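Local coordinates for dopamine N-acetyltransferase-like Protein (Tribolium castaneum, PDB 6V3T) that probably transfers acyl groups from coenzyme A thioesters such as acetyl-CoA to the amine of serotonin and related arylalkylamines, at residues Arg19-Pro23 with Val35-Pro39. Numbering follows the deposited sequence.
With ACO (acetyl coenzyme *a), chain G.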
ATOM      1  N   ARG A  19       1.486  -7.797 -11.216  1.00116.85           N
ATOM      2  CA  ARG A  19       1.377  -7.374 -12.636  1.00116.39           C
ATOM      3  C   ARG A  19      -0.067  -7.597 -13.099  1.00113.80           C
ATOM      4  O   ARG A  19      -0.652  -6.642 -13.631  1.00110.22           O
ATOM      5  CB  ARG A  19       2.396  -8.121 -13.503  1.00120.98           C
ATOM      6  CG  ARG A  19       3.808  -7.558 -13.407  1.00126.88           C
ATOM      7  CD  ARG A  19       4.751  -8.155 -14.433  1.00131.14           C
ATOM      8  NE  ARG A  19       5.780  -8.967 -13.811  1.00133.73           N
ATOM      9  CZ  ARG A  19       6.291 -10.079 -14.330  1.00141.58           C
ATOM     10  NH1 ARG A  19       5.869 -10.532 -15.500  1.00144.86           N
ATOM     11  NH2 ARG A  19       7.216 -10.752 -13.668  1.00139.07           N
ATOM     12  N   HIS A  20      -0.631  -8.785 -12.843  1.00111.22           N
ATOM     13  CA  HIS A  20      -1.928  -9.253 -13.410  1.00113.14           C
ATOM     14  C   HIS A  20      -3.135  -8.706 -12.623  1.00105.06           C
ATOM     15  O   HIS A  20      -4.271  -8.976 -13.065  1.00105.62           O
ATOM     16  CB  HIS A  20      -1.959 -10.795 -13.499  1.00116.46           C
ATOM     17  CG  HIS A  20      -1.377 -11.367 -14.753  1.00126.09           C
ATOM     18  ND1 HIS A  20      -1.144 -10.611 -15.893  1.00128.96           N
ATOM     19  CD2 HIS A  20      -1.012 -12.630 -15.065  1.00130.06           C
ATOM     20  CE1 HIS A  20      -0.643 -11.382 -16.836  1.00131.29           C
ATOM     21  NE2 HIS A  20      -0.571 -12.625 -16.362  1.00132.84           N
ATOM     22  N   ASN A  21      -2.930  -7.955 -11.530  1.00 98.03           N
ATOM     23  CA  ASN A  21      -4.021  -7.601 -10.571  1.00 91.24           C
ATOM     24  C   ASN A  21      -3.914  -6.159 -10.069  1.00 86.10           C
ATOM     25  O   ASN A  21      -4.911  -5.433 -10.105  1.00 76.24           O
ATOM     26  CB  ASN A  21      -4.017  -8.525  -9.358  1.00 84.65           C
ATOM     27  CG  ASN A  21      -4.466  -9.914  -9.729  1.00 83.73           C
ATOM     28  OD1 ASN A  21      -5.399 -10.062 -10.508  1.00 83.53           O
ATOM     29  ND2 ASN A  21      -3.804 -10.929  -9.200  1.00 88.20           N
ATOM     30  N   PHE A  22      -2.748  -5.775  -9.568  1.00 87.49           N
ATOM     31  CA  PHE A  22      -2.585  -4.554  -8.753  1.00 85.94           C
ATOM     32  C   PHE A  22      -2.760  -3.283  -9.590  1.00 83.44           C
ATOM     33  O   PHE A  22      -3.101  -2.297  -8.970  1.00 86.60           O
ATOM     34  CB  PHE A  22      -1.272  -4.543  -7.963  1.00 89.49           C
ATOM     35  CG  PHE A  22      -1.241  -3.431  -6.943  1.00 88.28           C
ATOM     36  CD1 PHE A  22      -2.200  -3.351  -5.958  1.00 86.40           C
ATOM     37  CD2 PHE A  22      -0.298  -2.426  -6.993  1.00 88.12           C
ATOM     38  CE1 PHE A  22      -2.174  -2.341  -5.011  1.00 84.82           C
ATOM     39  CE2 PHE A  22      -0.288  -1.404  -6.055  1.00 84.17           C
ATOM     40  CZ  PHE A  22      -1.235  -1.353  -5.073  1.00 81.60           C
ATOM     41  N   PRO A  23      -2.530  -3.238 -10.944  1.00 81.42           N
ATOM     42  CA  PRO A  23      -2.783  -2.054 -11.794  1.00 81.65           C
ATOM     43  C   PRO A  23      -4.130  -1.304 -11.722  1.00 81.31           C
ATOM     44  O   PRO A  23      -4.155  -0.101 -11.992  1.00 85.22           O
ATOM     45  CB  PRO A  23      -2.671  -2.629 -13.224  1.00 85.48           C
ATOM     46  CG  PRO A  23      -1.636  -3.721 -13.101  1.00 88.18           C
ATOM     47  CD  PRO A  23      -1.888  -4.312 -11.728  1.00 85.79           C
ATOM     48  N   VAL A  35      -0.027  -1.508 -15.977  1.00100.65           N
ATOM     49  CA  VAL A  35      -1.093  -2.138 -16.814  1.00100.96           C
ATOM     50  C   VAL A  35      -0.919  -3.670 -16.821  1.00103.49           C
ATOM     51  O   VAL A  35       0.256  -4.147 -16.861  1.00103.59           O
ATOM     52  CB  VAL A  35      -1.076  -1.545 -18.238  1.00100.44           C
ATOM     53  CG1 VAL A  35      -1.690  -0.150 -18.291  1.00 97.11           C
ATOM     54  CG2 VAL A  35       0.329  -1.527 -18.817  1.00100.75           C
ATOM     55  N   HIS A  36      -2.048  -4.399 -16.814  1.00105.07           N
ATOM     56  CA  HIS A  36      -2.164  -5.880 -16.658  1.00113.83           C
ATOM     57  C   HIS A  36      -1.054  -6.589 -17.441  1.00119.91           C
ATOM     58  O   HIS A  36      -0.873  -6.243 -18.619  1.00127.16           O
ATOM     59  CB  HIS A  36      -3.562  -6.369 -17.105  1.00117.92           C
ATOM     60  CG  HIS A  36      -3.725  -7.860 -17.203  1.00125.74           C
ATOM     61  ND1 HIS A  36      -4.290  -8.613 -16.188  1.00128.59           N
ATOM     62  CD2 HIS A  36      -3.449  -8.737 -18.199  1.00128.32           C
ATOM     63  CE1 HIS A  36      -4.334  -9.885 -16.546  1.00127.62           C
ATOM     64  NE2 HIS A  36      -3.820  -9.989 -17.773  1.00128.50           N
ATOM     65  N   GLY A  37      -0.356  -7.539 -16.802  1.00127.70           N
ATOM     66  CA  GLY A  37       0.551  -8.517 -17.444  1.00134.39           C
ATOM     67  C   GLY A  37       1.927  -7.946 -17.740  1.00138.38           C
ATOM     68  O   GLY A  37       2.940  -8.659 -17.494  1.00126.01           O
ATOM     69  N   LYS A  38       1.973  -6.715 -18.268  0.50141.63           N
ATOM     70  CA  LYS A  38       3.219  -5.953 -18.547  0.50142.66           C
ATOM     71  C   LYS A  38       3.879  -5.563 -17.232  0.50141.81           C
ATOM     72  O   LYS A  38       3.208  -5.061 -16.332  0.50139.41           O
ATOM     73  CB  LYS A  38       2.945  -4.653 -19.307  0.50142.07           C
ATOM     74  CG  LYS A  38       1.927  -4.736 -20.426  0.50143.30           C
ATOM     75  CD  LYS A  38       2.012  -3.601 -21.419  0.50146.17           C
ATOM     76  CE  LYS A  38       3.197  -2.686 -21.191  0.50148.74           C
ATOM     77  NZ  LYS A  38       3.858  -2.313 -22.461  0.50152.56           N
ATOM     78  N   PRO A  39       5.214  -5.736 -17.100  1.00140.22           N
ATOM     79  CA  PRO A  39       5.922  -5.299 -15.900  1.00135.38           C
ATOM     80  C   PRO A  39       5.922  -3.770 -15.733  1.00130.59           C
ATOM     81  O   PRO A  39       5.933  -3.049 -16.717  1.00127.29           O
ATOM     82  CB  PRO A  39       7.333  -5.879 -16.093  1.00135.82           C
ATOM     83  CG  PRO A  39       7.488  -6.025 -17.596  1.00136.13           C
ATOM     84  CD  PRO A  39       6.100  -6.341 -18.109  1.00138.17           C
TER
HETATM   85  N1A ACO G 301     -17.944  -2.705  -3.495  1.00 60.70           N
HETATM   86  C2A ACO G 301     -18.217  -2.249  -2.266  1.00 64.63           C
HETATM   87  N3A ACO G 301     -17.563  -2.670  -1.169  1.00 67.97           N
HETATM   88  C4A ACO G 301     -16.586  -3.584  -1.257  1.00 65.71           C
HETATM   89  C5A ACO G 301     -16.247  -4.121  -2.560  1.00 63.79           C
HETATM   90  C6A ACO G 301     -16.999  -3.622  -3.704  1.00 60.64           C
HETATM   91  N6A ACO G 301     -16.730  -4.082  -4.930  1.00 61.71           N
HETATM   92  N7A ACO G 301     -15.264  -4.998  -2.378  1.00 65.25           N
HETATM   93  C8A ACO G 301     -14.994  -5.031  -1.057  1.00 64.78           C
HETATM   94  N9A ACO G 301     -15.799  -4.197  -0.402  1.00 65.84           N
HETATM   95  C1B ACO G 301     -15.739  -3.973   1.036  1.00 66.42           C
HETATM   96  C2B ACO G 301     -16.478  -5.000   1.845  1.00 67.18           C
HETATM   97  O2B ACO G 301     -17.803  -4.589   2.112  1.00 61.68           O
HETATM   98  C3B ACO G 301     -15.636  -5.024   3.095  1.00 69.76           C
HETATM   99  O3B ACO G 301     -15.991  -3.937   3.915  1.00 79.20           O
HETATM  100  P3B ACO G 301     -16.896  -4.224   5.196  1.00 87.69           P
HETATM  101  O7A ACO G 301     -17.691  -2.949   5.385  1.00 79.13           O
HETATM  102  O8A ACO G 301     -17.717  -5.394   4.678  1.00 75.42           O
HETATM  103  O9A ACO G 301     -15.820  -4.487   6.247  1.00 78.42           O
HETATM  104  C4B ACO G 301     -14.231  -4.750   2.641  1.00 63.07           C
HETATM  105  O4B ACO G 301     -14.369  -4.137   1.386  1.00 64.71           O
HETATM  106  C5B ACO G 301     -13.411  -5.992   2.504  1.00 59.64           C
HETATM  107  O5B ACO G 301     -13.662  -6.657   1.285  1.00 57.91           O
HETATM  108  P1A ACO G 301     -12.647  -7.826   0.938  1.00 60.14           P
HETATM  109  O1A ACO G 301     -12.117  -8.394   2.232  1.00 57.86           O
HETATM  110  O2A ACO G 301     -13.174  -8.763  -0.097  1.00 65.45           O
HETATM  111  O3A ACO G 301     -11.534  -6.968   0.175  1.00 65.80           O
HETATM  112  P2A ACO G 301     -11.031  -7.472  -1.261  1.00 67.73           P
HETATM  113  O4A ACO G 301     -10.653  -8.934  -1.098  1.00 59.05           O
HETATM  114  O5A ACO G 301     -12.086  -7.138  -2.284  1.00 68.75           O
HETATM  115  O6A ACO G 301      -9.810  -6.380  -1.463  1.00 67.65           O
HETATM  116  CBP ACO G 301      -8.775  -4.700  -3.052  1.00 64.58           C
HETATM  117  CCP ACO G 301      -9.117  -6.161  -2.718  1.00 68.08           C
HETATM  118  CDP ACO G 301      -8.594  -3.936  -1.751  1.00 60.43           C
HETATM  119  CEP ACO G 301      -9.946  -4.177  -3.859  1.00 64.08           C
HETATM  120  CAP ACO G 301      -7.491  -4.546  -3.948  1.00 70.77           C
HETATM  121  OAP ACO G 301      -7.804  -4.972  -5.280  1.00 58.49           O
HETATM  122  C9P ACO G 301      -6.821  -3.129  -4.076  1.00 76.52           C
HETATM  123  O9P ACO G 301      -7.086  -2.387  -5.023  1.00 67.59           O
HETATM  124  N8P ACO G 301      -5.914  -2.738  -3.125  1.00 72.02           N
HETATM  125  C7P ACO G 301      -5.258  -1.427  -3.071  1.00 68.57           C
HETATM  126  C6P ACO G 301      -5.321  -0.715  -1.702  1.00 66.96           C
HETATM  127  C5P ACO G 301      -4.013  -0.105  -1.230  1.00 67.17           C
HETATM  128  O5P ACO G 301      -3.475  -0.480  -0.211  1.00 57.17           O
HETATM  129  N4P ACO G 301      -3.504   0.886  -1.960  1.00 87.86           N
HETATM  130  C3P ACO G 301      -2.340   1.702  -1.550  1.00100.82           C
HETATM  131  C2P ACO G 301      -1.109   1.708  -2.480  1.00107.42           C
HETATM  132  S1P ACO G 301      -0.912   3.213  -3.412  1.00115.11           S
HETATM  133  C   ACO G 301      -0.066   2.739  -4.802  1.00109.80           C
HETATM  134  O   ACO G 301       0.798   1.876  -4.746  1.00117.81           O
HETATM  135  CH3 ACO G 301      -0.341   3.375  -6.133  1.00 99.15           C
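His-20 and His-36 meet as an offset stack, their ring centroids 4.3 Å apart and their planes 20° from parallel, which joins the loop after helix 11-19 to the loop before helix 41-52. CG of His-36 stands anti to its own backbone N (chi1 171°), and this turn swings the imidazole alongside the His-20 ring, with ND1 of His-20 over one of its faces, displaced toward the rim. It also brings ND1 of His-36 within 3.1 Å of the His-20 carbonyl O. That bond is weak and well off straight, 131° at the hydrogen. His-16, one turn back in helix 11-19, meets the His-20 ring edge-to-face.

Backbone polar contacts form a second group. The carbonyl O of Arg-19, at the end of that helix, accepts a weak bond from Gly-37 N at 3.3 Å and a CA-H...O contact from His-36. Gly-37 takes a positive phi, a conformation glycine adopts readily, and its CA lies beside ND1 of His-20.

In this GNAT (GCN5-related N-acetyltransferase) fold, the two loops precede and follow helix 26-31, and the first dips toward the cofactor: Phe-22 points the edge of its ring at the acetyl O of acetyl-CoA, 3.7 Å from CE2, while Asn-21 bonds through OD1 to Ser-131.

Van der Waals packing makes up the third group. CG of Pro-23 rests against the Val-35 to His-36 peptide. The Arg-19 chain runs past Lys-38 O before bending at chi3, with CD near Pro-39 CA. Beyond the bend, the guanidinium has Gly-37 O near its edge, and NE forms a long, weak ion pair with Glu-44. Replacing this arginine by alanine would remove CG, CD and the guanidinium, and is likely to open a gap beside Pro-39 and leave Glu-44 without this distant countercharge.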